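Local coordinates for primase X domain-containing protein (Sulfolobus solfataricus, PDB 4WYH), which serves as a noncatalytic subunit of an archaeal eukaryotic-type primase, where it is needed for efficient primer synthesis, at residues Ser33-Glu36 / Lys37-Met41; Lys63-Glu67 / Asp68-Gln72; Gly84-Glu88 / Ser89-Ser93; Glu121-Arg124 / Val125-Asn128. All blocks are in the same frame, centred on the assembly; numbering follows the deposited sequence.

All four contacts are local, each lying along a helix or where a loop enters one, and together they sample an all-helical chain. Contacts 1 and 4 pack side by side: their centres are 10 Å apart, and Trp34, Lys37 and Met41 of helix 33-41 meet Ile122, Val125 and Leu126 of helix 116-128. Contacts 2 and 3 mark the starts of successive helices 67-78 and 88-101, which touch through Leu71 and Leu91. Contact 1 reaches contact 2 at Glu36 and Lys63, whereas contact 4 remains about 15 Å from contact 2 and 13 Å from contact 3, nearest atoms. The Glu121 side chain is about 3 Å from that of Asp45, a manganese-binding residue with no metal bound here.

Contact 1: residues Ser33-Glu36 / Lys37-Met41; sequences SWIE and KVLEM
Trp34 and Val38 lie side by side on the inner face of a single helix, with Val38 CG2 reaching the edge of the indole near the ring plane, 4.2 Å from Trp34 CE3. The indole is put there by an uncommon helical torsion: chi1 of 70° sets CG between the backbone N and the carbonyl carbon. One face of the ring is covered by Ile35 CG1, 3.5 Å above the plane and over its centre. One residue on, Ile35 CG2 meets Leu39 CD1 at 4.2 Å, so two apolar i to i+4 pairs make up the close-packed side. This is the first helix of an all-helical domain, and its apolar face is clasped by neighbours: Val54 of helix 47-63 lies against Trp34 and Ile35, Phe77 against Val38 and Leu39, and Ile122 and Leu126 against the indole. Regular i to i+4 backbone bonds hold the register; Leu39 N to Ile35 O is 2.9 Å, with an N-H...O angle of 164°. The other side is polar and looser. There Lys37, its chain bent at chi2 (47°), curls toward Glu40 and forms a salt bridge, Lys37 NZ to Glu40 OE1 at 2.6 Å, using the syn lone pair of the carboxylate. Water 1 makes at best weak bonds to Glu40 OE1 (2.8 Å) and Glu36 O. The Glu36 carboxylate turns to helix 47-63, where OE2 is hydrogen-bonded to Tyr58 OH, while OE1 comes only to 4.1 Å from Leu39 CD1.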
loop_
_atom_site.group_PDB
_atom_site.type_symbol
_atom_site.label_atom_id
_atom_site.label_comp_id
_atom_site.label_asym_id
_atom_site.label_seq_id
_atom_site.Cartn_x
_atom_site.Cartn_y
_atom_site.Cartn_z
ATOM N N SER A 33 0.361 5.386 -11.156
ATOM C CA SER A 33 1.792 5.507 -11.083
ATOM C C SER A 33 2.202 5.851 -9.698
ATOM O O SER A 33 3.218 5.353 -9.250
ATOM C CB SER A 33 2.325 6.576 -12.055
ATOM O OG SER A 33 2.409 5.962 -13.339
ATOM N N TRP A 34 1.451 6.747 -9.050
ATOM C CA TRP A 34 1.807 7.248 -7.702
ATOM C C TRP A 34 1.933 6.117 -6.663
ATOM O O TRP A 34 2.756 6.195 -5.776
ATOM C CB TRP A 34 0.818 8.340 -7.241
ATOM C CG TRP A 34 -0.565 7.865 -6.924
ATOM C CD1 TRP A 34 -1.608 7.749 -7.797
ATOM C CD2 TRP A 34 -1.068 7.401 -5.649
ATOM N NE1 TRP A 34 -2.729 7.287 -7.145
ATOM C CE2 TRP A 34 -2.419 7.075 -5.827
ATOM C CE3 TRP A 34 -0.504 7.233 -4.382
ATOM C CZ2 TRP A 34 -3.210 6.547 -4.793
ATOM C CZ3 TRP A 34 -1.306 6.732 -3.357
ATOM C CH2 TRP A 34 -2.652 6.416 -3.585
ATOM N N ILE A 35 1.137 5.076 -6.809
ATOM C CA ILE A 35 1.230 3.910 -5.940
ATOM C C ILE A 35 2.576 3.250 -6.080
ATOM O O ILE A 35 3.220 2.944 -5.074
ATOM C CB ILE A 35 0.096 2.921 -6.231
ATOM C CG1 ILE A 35 -1.246 3.661 -6.048
ATOM C CG2 ILE A 35 0.192 1.697 -5.332
ATOM C CD1 ILE A 35 -2.473 2.803 -5.990
ATOM N N GLU A 36 3.039 3.053 -7.306
ATOM C CA GLU A 36 4.342 2.440 -7.535
ATOM C C GLU A 36 5.453 3.250 -6.883
ATOM O O GLU A 36 6.353 2.711 -6.248
ATOM C CB GLU A 36 4.622 2.278 -9.031
ATOM C CG GLU A 36 3.661 1.315 -9.752
ATOM C CD GLU A 36 3.905 -0.157 -9.476
ATOM O OE1 GLU A 36 4.795 -0.436 -8.630
ATOM O OE2 GLU A 36 3.201 -1.053 -10.072
ATOM N N LYS A 37 5.363 4.559 -7.010
ATOM C CA LYS A 37 6.330 5.440 -6.394
ATOM C C LYS A 37 6.389 5.323 -4.878
ATOM O O LYS A 37 7.442 5.309 -4.302
ATOM C CB LYS A 37 6.020 6.891 -6.772
ATOM C CG LYS A 37 7.278 7.727 -6.852
ATOM C CD LYS A 37 8.348 6.983 -7.664
ATOM C CE LYS A 37 9.622 7.768 -7.963
ATOM N NZ LYS A 37 10.540 6.781 -8.641
ATOM N N VAL A 38 5.235 5.328 -4.235
ATOM C CA VAL A 38 5.141 5.168 -2.805
ATOM C C VAL A 38 5.724 3.800 -2.427
ATOM O O VAL A 38 6.512 3.706 -1.460
ATOM C CB VAL A 38 3.691 5.311 -2.276
ATOM C CG1 VAL A 38 3.633 5.066 -0.782
ATOM C CG2 VAL A 38 3.176 6.737 -2.525
ATOM N N LEU A 39 5.369 2.761 -3.181
ATOM C CA LEU A 39 5.874 1.470 -2.875
ATOM C C LEU A 39 7.394 1.440 -2.903
ATOM O O LEU A 39 8.013 0.754 -2.103
ATOM C CB LEU A 39 5.346 0.394 -3.804
ATOM C CG LEU A 39 3.988 -0.174 -3.486
ATOM C CD1 LEU A 39 3.502 -0.886 -4.728
ATOM C CD2 LEU A 39 3.908 -1.112 -2.302
ATOM N N GLU A 40 7.963 2.191 -3.839
ATOM C CA GLU A 40 9.409 2.268 -3.977
ATOM C C GLU A 40 10.083 2.995 -2.820
ATOM O O GLU A 40 11.154 2.595 -2.428
ATOM C CB GLU A 40 9.761 3.017 -5.230
ATOM C CG GLU A 40 11.249 3.148 -5.416
ATOM C CD GLU A 40 11.589 3.949 -6.622
ATOM O OE1 GLU A 40 10.692 4.711 -7.067
ATOM O OE2 GLU A 40 12.741 3.793 -7.107
ATOM N N MET A 41 9.459 4.069 -2.325
ATOM C CA MET A 41 10.099 4.988 -1.388
ATOM C C MET A 41 9.818 4.722 0.084
ATOM O O MET A 41 10.678 4.907 0.920
ATOM C CB MET A 41 9.753 6.410 -1.766
ATOM C CG MET A 41 10.127 6.784 -3.198
ATOM S SD MET A 41 11.915 6.785 -3.502
ATOM C CE MET A 41 12.576 7.520 -1.987
HETATM O O HOH W 1 8.992 3.014 -8.505
#

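Contact 2: residues Lys63-Glu67 / Asp68-Gln72; sequences KGVNE and DEALQ
One face of the Glu69 carboxylate is covered by Val65, whose CB and CG1 lie over the carboxyl carbon: CG1 is 3.7 Å from Glu69 CD. The two side chains cross at about a right angle, the glutamate reaching back from the first turn of the helix with CG anti to its own N (chi1 177°) and the rest of the chain extended. At the polar end of the same group, water 2 donates to Glu69 OE1 at 2.6 Å and accepts from Asn66 N at 2.9 Å, thereby tying the carboxylate to the backbone just ahead of the helix. The other methyl of Val65, CG2, turns to Ala70 CB at 4.1 Å; these are the positions of a hydrophobic staple, here with only an alanine methyl on the helix side. Asn66 occupies the N-cap position but makes no capping bond with its side chain; its carbonyl takes the first-turn bond from Ala70 N at 3.0 Å, and Glu67 O receives Leu71 N. The helix start is wedged against Leu59 of helix 47-63 through Val65 and Ile95 of helix 88-101 through Ala70. Glu67 N is buried without a partner in the model. The Glu69 carboxylate is thus covered by a valine on one face while water 2 bonds OE1, and with Glu67, Asp68 and Glu69 all near the N-terminus, the helix dipole probably stabilises their negative charge.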
loop_
_atom_site.group_PDB
_atom_site.type_symbol
_atom_site.label_atom_id
_atom_site.label_comp_id
_atom_site.label_asym_id
_atom_site.label_seq_id
_atom_site.Cartn_x
_atom_site.Cartn_y
_atom_site.Cartn_z
ATOM N N LYS A 63 -3.260 -4.220 -11.015
ATOM C CA LYS A 63 -2.112 -4.787 -11.716
ATOM C C LYS A 63 -2.213 -6.268 -11.994
ATOM O O LYS A 63 -1.646 -6.775 -12.942
ATOM C CB LYS A 63 -0.863 -4.463 -10.917
ATOM C CG LYS A 63 -0.051 -3.352 -11.464
ATOM C CD LYS A 63 -0.868 -2.243 -12.181
ATOM C CE LYS A 63 -0.736 -2.337 -13.714
ATOM N NZ LYS A 63 -1.180 -1.097 -14.337
ATOM N N GLY A 64 -2.974 -6.969 -11.172
ATOM C CA GLY A 64 -3.248 -8.374 -11.353
ATOM C C GLY A 64 -2.037 -9.242 -11.118
ATOM O O GLY A 64 -1.922 -10.279 -11.735
ATOM N N VAL A 65 -1.156 -8.863 -10.198
ATOM C CA VAL A 65 -0.018 -9.711 -9.869
ATOM C C VAL A 65 -0.560 -10.795 -8.936
ATOM O O VAL A 65 -1.620 -10.595 -8.332
ATOM C CB VAL A 65 1.141 -8.927 -9.182
ATOM C CG1 VAL A 65 1.605 -7.747 -10.010
ATOM C CG2 VAL A 65 0.737 -8.491 -7.801
ATOM N N ASN A 66 0.185 -11.894 -8.794
ATOM C CA ASN A 66 -0.222 -13.007 -7.952
ATOM C C ASN A 66 0.256 -12.943 -6.530
ATOM O O ASN A 66 0.990 -12.038 -6.157
ATOM C CB ASN A 66 0.186 -14.302 -8.649
ATOM C CG ASN A 66 -0.526 -14.477 -9.989
ATOM O OD1 ASN A 66 0.123 -14.644 -11.038
ATOM N ND2 ASN A 66 -1.842 -14.489 -9.963
ATOM N N GLU A 67 -0.230 -13.846 -5.700
ATOM C CA GLU A 67 -0.046 -13.722 -4.268
ATOM C C GLU A 67 1.424 -13.606 -3.827
ATOM O O GLU A 67 1.756 -12.801 -2.966
ATOM C CB GLU A 67 -0.737 -14.895 -3.533
ATOM C CG GLU A 67 -2.279 -14.806 -3.562
ATOM C CD GLU A 67 -2.966 -15.338 -4.847
ATOM O OE1 GLU A 67 -2.335 -15.405 -5.941
ATOM O OE2 GLU A 67 -4.168 -15.715 -4.771
ATOM N N ASP A 68 2.292 -14.420 -4.408
ATOM C CA ASP A 68 3.695 -14.410 -4.006
ATOM C C ASP A 68 4.340 -13.051 -4.320
ATOM O O ASP A 68 4.949 -12.472 -3.446
ATOM C CB ASP A 68 4.449 -15.543 -4.660
ATOM C CG ASP A 68 4.108 -16.859 -4.052
ATOM O OD1 ASP A 68 3.717 -16.884 -2.862
ATOM O OD2 ASP A 68 4.208 -17.890 -4.746
ATOM N N GLU A 69 4.137 -12.528 -5.514
ATOM C CA GLU A 69 4.676 -11.239 -5.834
ATOM C C GLU A 69 4.110 -10.126 -4.952
ATOM O O GLU A 69 4.817 -9.224 -4.589
ATOM C CB GLU A 69 4.502 -10.931 -7.321
ATOM C CG GLU A 69 5.000 -9.544 -7.693
ATOM C CD GLU A 69 4.906 -9.207 -9.173
ATOM O OE1 GLU A 69 4.526 -10.056 -10.014
ATOM O OE2 GLU A 69 5.231 -8.053 -9.496
ATOM N N ALA A 70 2.816 -10.172 -4.660
ATOM C CA ALA A 70 2.190 -9.137 -3.843
ATOM C C ALA A 70 2.834 -9.167 -2.498
ATOM O O ALA A 70 3.181 -8.147 -1.957
ATOM C CB ALA A 70 0.682 -9.384 -3.752
ATOM N N LEU A 71 2.997 -10.350 -1.944
ATOM C CA LEU A 71 3.562 -10.490 -0.638
ATOM C C LEU A 71 4.953 -9.892 -0.552
ATOM O O LEU A 71 5.265 -9.179 0.380
ATOM C CB LEU A 71 3.524 -11.958 -0.185
ATOM C CG LEU A 71 4.252 -12.227 1.138
ATOM C CD1 LEU A 71 3.593 -11.548 2.309
ATOM C CD2 LEU A 71 4.416 -13.720 1.405
ATOM N N GLN A 72 5.791 -10.165 -1.534
ATOM C CA GLN A 72 7.163 -9.691 -1.474
ATOM C C GLN A 72 7.172 -8.210 -1.647
ATOM O O GLN A 72 7.839 -7.524 -0.936
ATOM C CB GLN A 72 8.009 -10.385 -2.563
ATOM C CG GLN A 72 9.439 -9.899 -2.570
ATOM C CD GLN A 72 10.143 -10.057 -1.234
ATOM O OE1 GLN A 72 9.959 -11.064 -0.536
ATOM N NE2 GLN A 72 10.972 -9.072 -0.866
HETATM O O HOH W 2 2.709 -11.944 -10.169
#

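Contact 3: residues Gly84-Glu88 / Ser89-Ser93; sequences GKVYE and SWLKS
A hydrophobic staple, Val86 with Leu91, marks the place where the loop after helix 67-78 runs into helix 88-101 of this all-helical domain, at the protein surface; Val86 and Trp90 add an i to i+4 contact. Tyr87 holds the N-cap position, and Val86 is the residue just before it. The evidence lies in how the two methyls of Val86 divide their work: CG1 touches Leu91 CD1 at 3.8 Å, whereas CG2 approaches the indole obliquely, 3.7 Å from Trp90 CE3. Both partners cross Val86 at about a right angle. With CG opposite the backbone N (chi1 -173°), the indole of Trp90 runs outward past Val86, which meets it at CE3, and Trp90 CB sits 4.0 Å from Tyr87 CB. Backbone bonds begin at once, with Leu91 N to Tyr87 O at 3.1 Å and Lys92 N to Glu88 O at 2.9 Å; the second is nearly straight, with an N-H...O angle of 173°. Leu91 is buried and continues into the core against Ile51 and Leu71, and Trp90 also lies against Ile51 and Lys48. The polar side is looser. Glu88 OE2 makes its salt bridge with Lys75 of helix 67-78, which joins the two helices by charge. Its other oxygen merely comes near the extended chain of Lys92: Glu88 OE1 stays 4.2 Å from Lys92 NZ, beyond a salt bridge, and 4.1 Å from Lys92 CE.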
loop_
_atom_site.group_PDB
_atom_site.type_symbol
_atom_site.label_atom_id
_atom_site.label_comp_id
_atom_site.label_asym_id
_atom_site.label_seq_id
_atom_site.Cartn_x
_atom_site.Cartn_y
_atom_site.Cartn_z
ATOM N N GLY A 84 9.889 -1.195 12.808
ATOM C CA GLY A 84 8.581 -1.716 12.965
ATOM C C GLY A 84 8.561 -3.150 12.494
ATOM O O GLY A 84 9.490 -3.643 11.940
ATOM N N LYS A 85 7.459 -3.803 12.731
ATOM C CA LYS A 85 7.315 -5.112 12.230
ATOM C C LYS A 85 5.932 -5.411 11.655
ATOM O O LYS A 85 4.918 -4.907 12.111
ATOM C CB LYS A 85 7.643 -6.079 13.307
ATOM C CG LYS A 85 6.605 -6.074 14.386
ATOM C CD LYS A 85 6.599 -7.439 15.029
ATOM C CE LYS A 85 5.654 -7.512 16.192
ATOM N NZ LYS A 85 6.431 -7.314 17.482
ATOM N N VAL A 86 5.949 -6.235 10.627
ATOM C CA VAL A 86 4.741 -6.749 10.013
ATOM C C VAL A 86 4.793 -8.314 9.944
ATOM O O VAL A 86 5.840 -8.892 9.640
ATOM C CB VAL A 86 4.483 -6.095 8.613
ATOM C CG1 VAL A 86 5.474 -6.612 7.531
ATOM C CG2 VAL A 86 3.059 -6.406 8.198
ATOM N N TYR A 87 3.655 -8.966 10.239
ATOM C CA TYR A 87 3.440 -10.427 10.099
ATOM C C TYR A 87 3.147 -10.825 8.678
ATOM O O TYR A 87 2.281 -10.215 8.020
ATOM C CB TYR A 87 2.222 -10.868 10.962
ATOM C CG TYR A 87 2.424 -10.781 12.459
ATOM C CD1 TYR A 87 2.647 -11.938 13.244
ATOM C CD2 TYR A 87 2.389 -9.543 13.123
ATOM C CE1 TYR A 87 2.802 -11.847 14.638
ATOM C CE2 TYR A 87 2.564 -9.455 14.511
ATOM C CZ TYR A 87 2.739 -10.598 15.270
ATOM O OH TYR A 87 2.894 -10.468 16.646
ATOM N N GLU A 88 3.822 -11.868 8.218
ATOM C CA GLU A 88 3.483 -12.469 6.949
ATOM C C GLU A 88 2.034 -12.955 6.949
ATOM O O GLU A 88 1.388 -12.883 5.955
ATOM C CB GLU A 88 4.379 -13.621 6.569
ATOM C CG GLU A 88 5.652 -13.132 5.903
ATOM C CD GLU A 88 6.454 -14.247 5.245
ATOM O OE1 GLU A 88 5.984 -15.397 5.166
ATOM O OE2 GLU A 88 7.561 -13.945 4.807
ATOM N N SER A 89 1.580 -13.486 8.057
ATOM C CA SER A 89 0.225 -14.014 8.129
ATOM C C SER A 89 -0.785 -12.845 7.906
ATOM O O SER A 89 -1.799 -13.010 7.190
ATOM C CB SER A 89 0.023 -14.742 9.463
ATOM O OG SER A 89 -0.228 -13.788 10.475
ATOM N N TRP A 90 -0.487 -11.657 8.451
ATOM C CA TRP A 90 -1.323 -10.483 8.186
ATOM C C TRP A 90 -1.317 -10.162 6.664
ATOM O O TRP A 90 -2.352 -10.005 6.059
ATOM C CB TRP A 90 -0.847 -9.285 8.996
ATOM C CG TRP A 90 -1.700 -8.122 8.917
ATOM C CD1 TRP A 90 -2.847 -7.892 9.667
ATOM C CD2 TRP A 90 -1.499 -6.947 8.137
ATOM N NE1 TRP A 90 -3.368 -6.667 9.365
ATOM C CE2 TRP A 90 -2.562 -6.059 8.428
ATOM C CE3 TRP A 90 -0.524 -6.533 7.242
ATOM C CZ2 TRP A 90 -2.666 -4.809 7.843
ATOM C CZ3 TRP A 90 -0.660 -5.271 6.650
ATOM C CH2 TRP A 90 -1.698 -4.432 6.977
ATOM N N LEU A 91 -0.142 -10.096 6.076
ATOM C CA LEU A 91 -0.000 -9.731 4.648
ATOM C C LEU A 91 -0.709 -10.704 3.727
ATOM O O LEU A 91 -1.398 -10.289 2.831
ATOM C CB LEU A 91 1.452 -9.587 4.270
ATOM C CG LEU A 91 2.170 -8.389 4.899
ATOM C CD1 LEU A 91 3.693 -8.444 4.698
ATOM C CD2 LEU A 91 1.616 -7.072 4.349
ATOM N N LYS A 92 -0.537 -11.998 3.974
ATOM C CA LYS A 92 -1.202 -13.001 3.207
ATOM C C LYS A 92 -2.713 -12.903 3.363
ATOM O O LYS A 92 -3.450 -12.972 2.371
ATOM C CB LYS A 92 -0.770 -14.407 3.601
ATOM C CG LYS A 92 0.701 -14.659 3.454
ATOM C CD LYS A 92 0.993 -16.127 3.812
ATOM C CE LYS A 92 2.416 -16.534 3.473
ATOM N NZ LYS A 92 2.656 -17.822 4.194
ATOM N N SER A 93 -3.185 -12.714 4.592
ATOM C CA SER A 93 -4.622 -12.491 4.809
ATOM C C SER A 93 -5.191 -11.252 4.077
ATOM O O SER A 93 -6.264 -11.300 3.477
ATOM C CB SER A 93 -4.926 -12.400 6.281
ATOM O OG SER A 93 -6.315 -12.074 6.472
#

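Contact 4: residues Glu121-Arg124 / Val125-Asn128; sequences EIIR and VLKN
In Ile122 a chi1 of -73° sets CG2 anti to the backbone N, beside the carbonyl carbon and so toward the next turn, where it reaches Leu126 CD1 at 3.9 Å. Leu126 CG stands opposite its own carbonyl carbon (chi1 -61°), which brings CD1 to that methyl. The two side chains run side by side and point the same way. A longer i to i+3 touch joins the same leucine methyl to its other neighbour, Ile123 CD1 to Leu126 CD1 at 4.4 Å. Beneath these pairs, Leu126 N bonds to Ile122 O at 3.0 Å. This is the last helix of the all-helical domain, and the Ile122 and Leu126 side faces helix 33-41, with Val125 set against Met41 and Leu43. The first and last of the four i to i+4 bonds are Val125 N to Glu121 O, 3.3 Å, and Asn128 N to Arg124 O, 2.9 Å. Val125 CG2 also comes within 3.4 Å of Glu121 O. The carboxylate of Glu121 turns away from the following turn and is held by three hydrogen bonds, OE1 with Ser46 OG and Gln44 N, OE2 with Asp45 N. Asp45 is a manganese-binding residue, although no metal is bound to this chain, so Glu121 probably helps to fix the loop that carries it.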
loop_
_atom_site.group_PDB
_atom_site.type_symbol
_atom_site.label_atom_id
_atom_site.label_comp_id
_atom_site.label_asym_id
_atom_site.label_seq_id
_atom_site.Cartn_x
_atom_site.Cartn_y
_atom_site.Cartn_z
ATOM N N GLU A 121 1.871 11.757 4.203
ATOM C CA GLU A 121 3.018 10.905 3.994
ATOM C C GLU A 121 3.236 10.560 2.482
ATOM O O GLU A 121 4.367 10.507 1.979
ATOM C CB GLU A 121 2.927 9.678 4.889
ATOM C CG GLU A 121 2.993 9.987 6.391
ATOM C CD GLU A 121 3.125 8.735 7.251
ATOM O OE1 GLU A 121 2.999 7.627 6.719
ATOM O OE2 GLU A 121 3.369 8.891 8.438
ATOM N N ILE A 122 2.125 10.312 1.789
ATOM C CA ILE A 122 2.104 9.993 0.353
ATOM C C ILE A 122 2.601 11.174 -0.477
ATOM O O ILE A 122 3.513 11.057 -1.269
ATOM C CB ILE A 122 0.669 9.619 -0.070
ATOM C CG1 ILE A 122 0.314 8.232 0.476
ATOM C CG2 ILE A 122 0.494 9.657 -1.586
ATOM C CD1 ILE A 122 -1.155 7.899 0.336
ATOM N N ILE A 123 1.949 12.296 -0.274
ATOM C CA ILE A 123 2.259 13.521 -0.972
ATOM C C ILE A 123 3.713 13.912 -0.778
ATOM O O ILE A 123 4.347 14.374 -1.705
ATOM C CB ILE A 123 1.341 14.653 -0.428
ATOM C CG1 ILE A 123 -0.074 14.501 -0.891
ATOM C CG2 ILE A 123 1.834 16.021 -0.797
ATOM C CD1 ILE A 123 -0.248 14.206 -2.335
ATOM N N ARG A 124 4.215 13.774 0.446
ATOM C CA ARG A 124 5.603 14.192 0.787
ATOM C C ARG A 124 6.612 13.379 0.024
ATOM O O ARG A 124 7.637 13.946 -0.459
ATOM C CB ARG A 124 5.873 14.121 2.286
ATOM C CG ARG A 124 5.091 15.240 2.982
ATOM C CD ARG A 124 5.187 15.158 4.498
ATOM N NE ARG A 124 4.509 16.286 5.165
ATOM C CZ ARG A 124 4.051 16.244 6.419
ATOM N NH1 ARG A 124 4.208 15.141 7.130
ATOM N NH2 ARG A 124 3.436 17.296 6.966
ATOM N N VAL A 125 6.277 12.093 -0.172
ATOM C CA VAL A 125 7.097 11.235 -1.043
ATOM C C VAL A 125 7.001 11.644 -2.502
ATOM O O VAL A 125 8.005 11.674 -3.201
ATOM C CB VAL A 125 6.661 9.748 -0.897
ATOM C CG1 VAL A 125 7.196 8.862 -2.033
ATOM C CG2 VAL A 125 7.094 9.257 0.453
ATOM N N LEU A 126 5.779 11.913 -2.978
ATOM C CA LEU A 126 5.569 12.254 -4.400
ATOM C C LEU A 126 6.257 13.588 -4.682
ATOM O O LEU A 126 6.902 13.773 -5.747
ATOM C CB LEU A 126 4.088 12.322 -4.721
ATOM C CG LEU A 126 3.320 11.026 -4.497
ATOM C CD1 LEU A 126 1.867 11.266 -4.888
ATOM C CD2 LEU A 126 3.985 9.904 -5.285
ATOM N N LYS A 127 6.146 14.475 -3.673
ATOM C CA LYS A 127 6.560 15.836 -3.780
ATOM C C LYS A 127 8.050 15.980 -3.722
ATOM O O LYS A 127 8.630 16.714 -4.568
ATOM C CB LYS A 127 5.891 16.697 -2.722
ATOM C CG LYS A 127 4.470 17.019 -3.102
ATOM C CD LYS A 127 3.988 18.011 -2.122
ATOM C CE LYS A 127 2.507 18.223 -2.390
ATOM N NZ LYS A 127 2.098 19.213 -3.448
ATOM N N ASN A 128 8.700 15.272 -2.797
ATOM C CA ASN A 128 10.169 15.446 -2.725
ATOM C C ASN A 128 10.895 14.768 -3.847
ATOM O O ASN A 128 12.086 14.996 -4.019
ATOM C CB ASN A 128 10.773 15.018 -1.400
ATOM C CG ASN A 128 10.693 13.558 -1.191
ATOM O OD1 ASN A 128 9.797 12.904 -1.721
ATOM N ND2 ASN A 128 11.646 13.007 -0.430
#